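Local coordinates for protein taurocyamine kinase (PDB 4WOD) that reversibly transfers phosphate between ATP and the guanidino compound taurocyamine, as a duplicated, magnesium-dependent phosphagen kinase, at residues R605-E608 with G609-I613; I437-L440 with D441-C445. The protein carries 4 engineered substitutions. All coordinates share one frame; numbering follows the deposited sequence.

Interaction 1: R605-E608 with G609-I613; sequences RLIE and GINAI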
ATOM      1  N   ARG A 605       7.458 -30.864  22.977  1.00 19.31           N
ATOM      2  CA  ARG A 605       8.496 -29.965  22.472  1.00 18.57           C
ATOM      3  C   ARG A 605       8.069 -28.503  22.624  1.00 18.18           C
ATOM      4  O   ARG A 605       8.842 -27.672  23.091  1.00 17.63           O
ATOM      5  CB  ARG A 605       8.816 -30.273  20.999  1.00 18.79           C
ATOM      6  CG  ARG A 605       9.963 -29.470  20.433  1.00 23.28           C
ATOM      7  CD  ARG A 605      10.420 -30.033  19.085  1.00 24.52           C
ATOM      8  NE  ARG A 605       9.301 -30.198  18.170  1.00 25.42           N
ATOM      9  CZ  ARG A 605       8.821 -31.364  17.757  1.00 21.13           C
ATOM     10  NH1 ARG A 605       9.388 -32.498  18.142  1.00 26.97           N
ATOM     11  NH2 ARG A 605       7.780 -31.391  16.937  1.00 22.48           N
ATOM     12  N   LEU A 606       6.830 -28.196  22.238  1.00 18.92           N
ATOM     13  CA  LEU A 606       6.312 -26.849  22.469  1.00 18.45           C
ATOM     14  C   LEU A 606       6.424 -26.417  23.937  1.00 15.15           C
ATOM     15  O   LEU A 606       6.980 -25.353  24.212  1.00 16.67           O
ATOM     16  CB  LEU A 606       4.854 -26.724  22.029  1.00 15.29           C
ATOM     17  CG  LEU A 606       4.348 -25.288  22.257  1.00 15.63           C
ATOM     18  CD1 LEU A 606       5.249 -24.247  21.533  1.00 16.34           C
ATOM     19  CD2 LEU A 606       2.908 -25.137  21.815  1.00 15.10           C
ATOM     20  N   ILE A 607       5.897 -27.210  24.875  1.00 17.65           N
ATOM     21  CA  ILE A 607       5.864 -26.780  26.284  1.00 18.00           C
ATOM     22  C   ILE A 607       7.279 -26.526  26.824  1.00 19.32           C
ATOM     23  O   ILE A 607       7.547 -25.534  27.521  1.00 15.91           O
ATOM     24  CB  ILE A 607       5.127 -27.810  27.201  1.00 20.61           C
ATOM     25  CG1 ILE A 607       3.695 -28.055  26.709  1.00 20.32           C
ATOM     26  CG2 ILE A 607       5.129 -27.340  28.660  1.00 22.87           C
ATOM     27  CD1 ILE A 607       2.904 -26.800  26.438  1.00 24.98           C
ATOM     28  N   GLU A 608       8.198 -27.407  26.462  1.00 17.91           N
ATOM     29  CA  GLU A 608       9.559 -27.294  26.932  1.00 15.58           C
ATOM     30  C   GLU A 608      10.220 -26.047  26.353  1.00 17.02           C
ATOM     31  O   GLU A 608      11.021 -25.403  27.026  1.00 16.18           O
ATOM     32  CB  GLU A 608      10.349 -28.548  26.571  1.00 18.56           C
ATOM     33  CG  GLU A 608       9.931 -29.758  27.395  1.00 24.63           C
ATOM     34  CD  GLU A 608      10.540 -31.044  26.878  1.00 36.92           C
ATOM     35  OE1 GLU A 608      11.274 -30.991  25.858  1.00 32.47           O
ATOM     36  OE2 GLU A 608      10.266 -32.102  27.485  1.00 38.69           O
ATOM     37  N   GLY A 609       9.847 -25.686  25.126  1.00 14.45           N
ATOM     38  CA  GLY A 609      10.369 -24.482  24.510  1.00 17.73           C
ATOM     39  C   GLY A 609       9.840 -23.205  25.144  1.00 14.79           C
ATOM     40  O   GLY A 609      10.552 -22.208  25.288  1.00 11.72           O
ATOM     41  N   ILE A 610       8.563 -23.226  25.493  1.00 15.54           N
ATOM     42  CA  ILE A 610       7.944 -22.063  26.137  1.00 17.27           C
ATOM     43  C   ILE A 610       8.608 -21.811  27.488  1.00 16.56           C
ATOM     44  O   ILE A 610       8.996 -20.674  27.821  1.00 15.57           O
ATOM     45  CB  ILE A 610       6.422 -22.259  26.352  1.00 14.92           C
ATOM     46  CG1 ILE A 610       5.682 -22.549  25.036  1.00 18.21           C
ATOM     47  CG2 ILE A 610       5.810 -21.041  27.072  1.00 16.11           C
ATOM     48  CD1 ILE A 610       4.201 -22.853  25.257  1.00 14.26           C
ATOM     49  N   ASN A 611       8.747 -22.881  28.261  1.00 14.63           N
ATOM     50  CA  ASN A 611       9.402 -22.790  29.551  1.00 19.27           C
ATOM     51  C   ASN A 611      10.839 -22.272  29.448  1.00 16.64           C
ATOM     52  O   ASN A 611      11.247 -21.445  30.246  1.00 15.05           O
ATOM     53  CB  ASN A 611       9.368 -24.147  30.258  1.00 13.68           C
ATOM     54  CG  ASN A 611       7.977 -24.495  30.763  1.00 26.43           C
ATOM     55  OD1 ASN A 611       7.133 -23.609  30.952  1.00 25.64           O
ATOM     56  ND2 ASN A 611       7.723 -25.782  30.972  1.00 25.34           N
ATOM     57  N   ALA A 612      11.594 -22.754  28.459  1.00 18.01           N
ATOM     58  CA  ALA A 612      12.987 -22.340  28.285  1.00 13.75           C
ATOM     59  C   ALA A 612      13.096 -20.840  27.950  1.00 14.50           C
ATOM     60  O   ALA A 612      13.922 -20.122  28.503  1.00 16.93           O
ATOM     61  CB  ALA A 612      13.655 -23.182  27.193  1.00 12.93           C
ATOM     62  N   ILE A 613      12.256 -20.386  27.034  1.00 11.28           N
ATOM     63  CA  ILE A 613      12.216 -18.990  26.684  1.00 13.28           C
ATOM     64  C   ILE A 613      11.832 -18.145  27.905  1.00 12.91           C
ATOM     65  O   ILE A 613      12.415 -17.065  28.133  1.00 16.46           O
ATOM     66  CB  ILE A 613      11.250 -18.760  25.510  1.00 16.15           C
ATOM     67  CG1 ILE A 613      11.788 -19.486  24.268  1.00 13.93           C
ATOM     68  CG2 ILE A 613      11.077 -17.255  25.233  1.00 14.96           C
ATOM     69  CD1 ILE A 613      10.889 -19.429  23.068  1.00 14.88           C
TER

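Interaction 2: I437-L440 with D441-C445; sequences IDYL and DPLIC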
ATOM      1  N   ILE A 437     -11.353  -1.547  29.832  1.00 14.91           N
ATOM      2  CA  ILE A 437     -12.085  -2.757  30.200  1.00 18.79           C
ATOM      3  C   ILE A 437     -13.566  -2.697  29.766  1.00 18.51           C
ATOM      4  O   ILE A 437     -14.141  -3.716  29.383  1.00 15.39           O
ATOM      5  CB  ILE A 437     -11.975  -3.024  31.734  1.00 17.15           C
ATOM      6  CG1 ILE A 437     -12.601  -4.368  32.112  1.00 21.06           C
ATOM      7  CG2 ILE A 437     -12.616  -1.890  32.553  1.00 18.54           C
ATOM      8  CD1 ILE A 437     -12.096  -4.904  33.479  1.00 18.19           C
ATOM      9  N   ASP A 438     -14.157  -1.502  29.792  1.00 17.23           N
ATOM     10  CA  ASP A 438     -15.571  -1.335  29.453  1.00 20.75           C
ATOM     11  C   ASP A 438     -15.825  -1.652  27.994  1.00 21.21           C
ATOM     12  O   ASP A 438     -16.940  -2.004  27.611  1.00 20.34           O
ATOM     13  CB  ASP A 438     -16.049   0.087  29.747  1.00 18.82           C
ATOM     14  CG  ASP A 438     -16.289   0.334  31.224  1.00 26.00           C
ATOM     15  OD1 ASP A 438     -15.971  -0.541  32.047  1.00 26.38           O
ATOM     16  OD2 ASP A 438     -16.824   1.401  31.565  1.00 32.90           O
ATOM     17  N   TYR A 439     -14.802  -1.485  27.167  1.00 19.99           N
ATOM     18  CA  TYR A 439     -14.928  -1.871  25.766  1.00 18.08           C
ATOM     19  C   TYR A 439     -14.513  -3.321  25.573  1.00 17.28           C
ATOM     20  O   TYR A 439     -15.227  -4.100  24.947  1.00 17.58           O
ATOM     21  CB  TYR A 439     -14.091  -0.952  24.888  1.00 13.05           C
ATOM     22  CG  TYR A 439     -13.988  -1.344  23.437  1.00 18.99           C
ATOM     23  CD1 TYR A 439     -15.075  -1.208  22.583  1.00 18.04           C
ATOM     24  CD2 TYR A 439     -12.788  -1.811  22.906  1.00 17.88           C
ATOM     25  CE1 TYR A 439     -14.975  -1.539  21.246  1.00 20.49           C
ATOM     26  CE2 TYR A 439     -12.680  -2.138  21.566  1.00 15.76           C
ATOM     27  CZ  TYR A 439     -13.783  -2.001  20.742  1.00 20.00           C
ATOM     28  OH  TYR A 439     -13.693  -2.331  19.402  1.00 19.77           O
ATOM     29  N   LEU A 440     -13.353  -3.685  26.115  1.00 15.66           N
ATOM     30  CA  LEU A 440     -12.768  -4.981  25.784  1.00 17.30           C
ATOM     31  C   LEU A 440     -13.435  -6.164  26.508  1.00 17.61           C
ATOM     32  O   LEU A 440     -13.512  -7.262  25.951  1.00 18.42           O
ATOM     33  CB  LEU A 440     -11.259  -4.970  26.068  1.00 15.69           C
ATOM     34  CG  LEU A 440     -10.381  -4.142  25.101  1.00 19.71           C
ATOM     35  CD1 LEU A 440      -8.975  -3.924  25.658  1.00 16.78           C
ATOM     36  CD2 LEU A 440     -10.293  -4.815  23.727  1.00 18.96           C
ATOM     37  N   ASP A 441     -13.926  -5.961  27.732  1.00 16.86           N
ATOM     38  CA  ASP A 441     -14.415  -7.097  28.501  1.00 16.84           C
ATOM     39  C   ASP A 441     -15.712  -7.687  27.941  1.00 18.22           C
ATOM     40  O   ASP A 441     -15.812  -8.899  27.804  1.00 18.90           O
ATOM     41  CB  ASP A 441     -14.609  -6.732  29.970  1.00 18.58           C
ATOM     42  CG  ASP A 441     -14.905  -7.950  30.824  1.00 22.20           C
ATOM     43  OD1 ASP A 441     -13.971  -8.748  31.051  1.00 19.85           O
ATOM     44  OD2 ASP A 441     -16.064  -8.117  31.248  1.00 16.71           O
ATOM     45  N   PRO A 442     -16.712  -6.843  27.606  1.00 19.66           N
ATOM     46  CA  PRO A 442     -17.890  -7.475  26.995  1.00 21.01           C
ATOM     47  C   PRO A 442     -17.565  -8.124  25.637  1.00 19.20           C
ATOM     48  O   PRO A 442     -18.082  -9.202  25.322  1.00 19.62           O
ATOM     49  CB  PRO A 442     -18.882  -6.306  26.834  1.00 19.80           C
ATOM     50  CG  PRO A 442     -18.052  -5.071  26.880  1.00 17.93           C
ATOM     51  CD  PRO A 442     -16.919  -5.397  27.834  1.00 16.18           C
ATOM     52  N   LEU A 443     -16.691  -7.483  24.872  1.00 19.19           N
ATOM     53  CA  LEU A 443     -16.238  -8.000  23.579  1.00 18.61           C
ATOM     54  C   LEU A 443     -15.593  -9.381  23.696  1.00 19.80           C
ATOM     55  O   LEU A 443     -15.816 -10.264  22.858  1.00 21.56           O
ATOM     56  CB  LEU A 443     -15.246  -7.012  22.947  1.00 14.93           C
ATOM     57  CG  LEU A 443     -14.772  -7.253  21.504  1.00 21.03           C
ATOM     58  CD1 LEU A 443     -14.459  -5.919  20.810  1.00 17.47           C
ATOM     59  CD2 LEU A 443     -13.558  -8.200  21.450  1.00 18.60           C
ATOM     60  N   ILE A 444     -14.749  -9.533  24.714  1.00 18.05           N
ATOM     61  CA  ILE A 444     -14.034 -10.778  24.986  1.00 18.38           C
ATOM     62  C   ILE A 444     -15.025 -11.865  25.385  1.00 20.96           C
ATOM     63  O   ILE A 444     -14.994 -12.975  24.864  1.00 20.65           O
ATOM     64  CB  ILE A 444     -12.978 -10.555  26.107  1.00 16.81           C
ATOM     65  CG1 ILE A 444     -11.772  -9.784  25.556  1.00 17.95           C
ATOM     66  CG2 ILE A 444     -12.535 -11.860  26.753  1.00 17.43           C
ATOM     67  CD1 ILE A 444     -10.888  -9.165  26.642  1.00 14.49           C
ATOM     68  N   CYS A 445     -15.911 -11.513  26.309  1.00 19.44           N
ATOM     69  CA  CYS A 445     -16.983 -12.391  26.754  1.00 26.14           C
ATOM     70  C   CYS A 445     -17.835 -12.903  25.595  1.00 19.35           C
ATOM     71  O   CYS A 445     -18.136 -14.094  25.519  1.00 21.19           O
ATOM     72  CB  CYS A 445     -17.858 -11.657  27.761  1.00 20.94           C
ATOM     73  SG  CYS A 445     -17.095 -11.525  29.393  1.00 28.03           S
TER

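Interaction 1: R605-E608 with G609-I613
L606 and I610, one helical turn apart, carry the apolar part of this contact. The two side chains cross at a slant: I610 CD1 lies 3.9 Å from L606 CG, and I610 CG1 is just as far from L606 CD1. With CG1 anti to its own carbonyl carbon (chi1 -57°), I610 sends that branch back along the helix, where it also packs against L606 O. I607 adds a looser methyl contact, its CD1 4.3 Å from I610 CD1.

Four successive backbone bonds run i to i+4, from G609 N to R605 O, I610 N to L606 O, N611 N to I607 O and A612 N to E608 O. The straightest joins N611 N to I607 O over 3.0 Å with an N-H...O angle of 173°. R605 O is also gripped by H523 NE2; G609 gives backbone alone to this contact.

The segment belongs to helix 599-614 of the second catalytic domain, packed on the antiparallel sheet of the phosphagen kinase fold. L606 and I610 face strands 480-489 and 588-595, and L606 touches V485, a predicted ATP-site residue.

N611 lies alongside I607, its ND2 3.8 Å from I607 CG2, and both rest on F462. All three guanidinium nitrogens of R605 are held: NH1 by a salt bridge to E522, NH2 by a hydrogen bond to Q594 OE1 on strand 588-595, NE by one to T577 O. E608 OE2 makes a salt bridge with K604.

Interaction 2: I437-L440 with D441-C445
Y439 and L443 run alongside each other in the same direction, and their ends meet: L443 CD1 is 4.0 Å from Y439 CZ and 3.9 Å from Y439 OH, approaching the ring obliquely. Both side chains have CG anti to the backbone N (chi1 172° for Y439), which gives the phenol and the leucine their common course.

On another side of the helix, I437 CG1 packs 3.8 Å from D441 CB, so the acid offers its aliphatic carbon to the isoleucine and keeps its carboxylate for other partners. I444 meets L440 chiefly at the backbone; its CG1 comes within 3.1 Å of L440 O, and CD1 also lies against that oxygen.

Beneath these side chains, D441 N bonds to I437 O over 2.8 Å, and I444 N to L440 O over 2.9 Å. Between them stands a proline kink: P442 has no N-H to give to the preceding turn, and its ring occupies that place, with CG 3.3 Å from D438 O. L443 N makes no bond across the contact either, and the regular pattern resumes at I444 N. Helix 437-448 is thus bent near its start, within the small, helical N-terminal domain of the second phosphagen kinase unit.

Farther out, the Y439 ring packs on L409, M412 and I413 of helix 409-418, and a hydrogen bond to T386 O satisfies the hydroxyl of this buried residue. L440, branched and apolar, packs against M412 and Y433. D441 OD1 is hydrogen-bonded to Y625 OH, while OD2 lies near the carboxylate of D452, a proximity that could raise the pKa of either acid. I444 also rests on Y625 and L635, joining this helix to loops of the catalytic domain.

Both contacts lie within single helices of the second kinase unit, but they belong to different domains, their centres about 30 Å apart and their nearest atoms about 20 Å apart. Interaction 1 is the more buried: its aliphatic face backs the large sheet, while R605 and E608 find their polar partners outside the two segments, R605 partly on the sheet itself. Interaction 2 is partly buried and rests on neighbouring helices and loops, with an aromatic ring among its apolar groups. The backbones differ too. An unbroken ladder of bonds keeps 605-613 regular, whereas P442 interrupts the ladder in 437-445. L443 lies about 8 Å, side chain to side chain, from C631, a predicted active-site residue, without touching it.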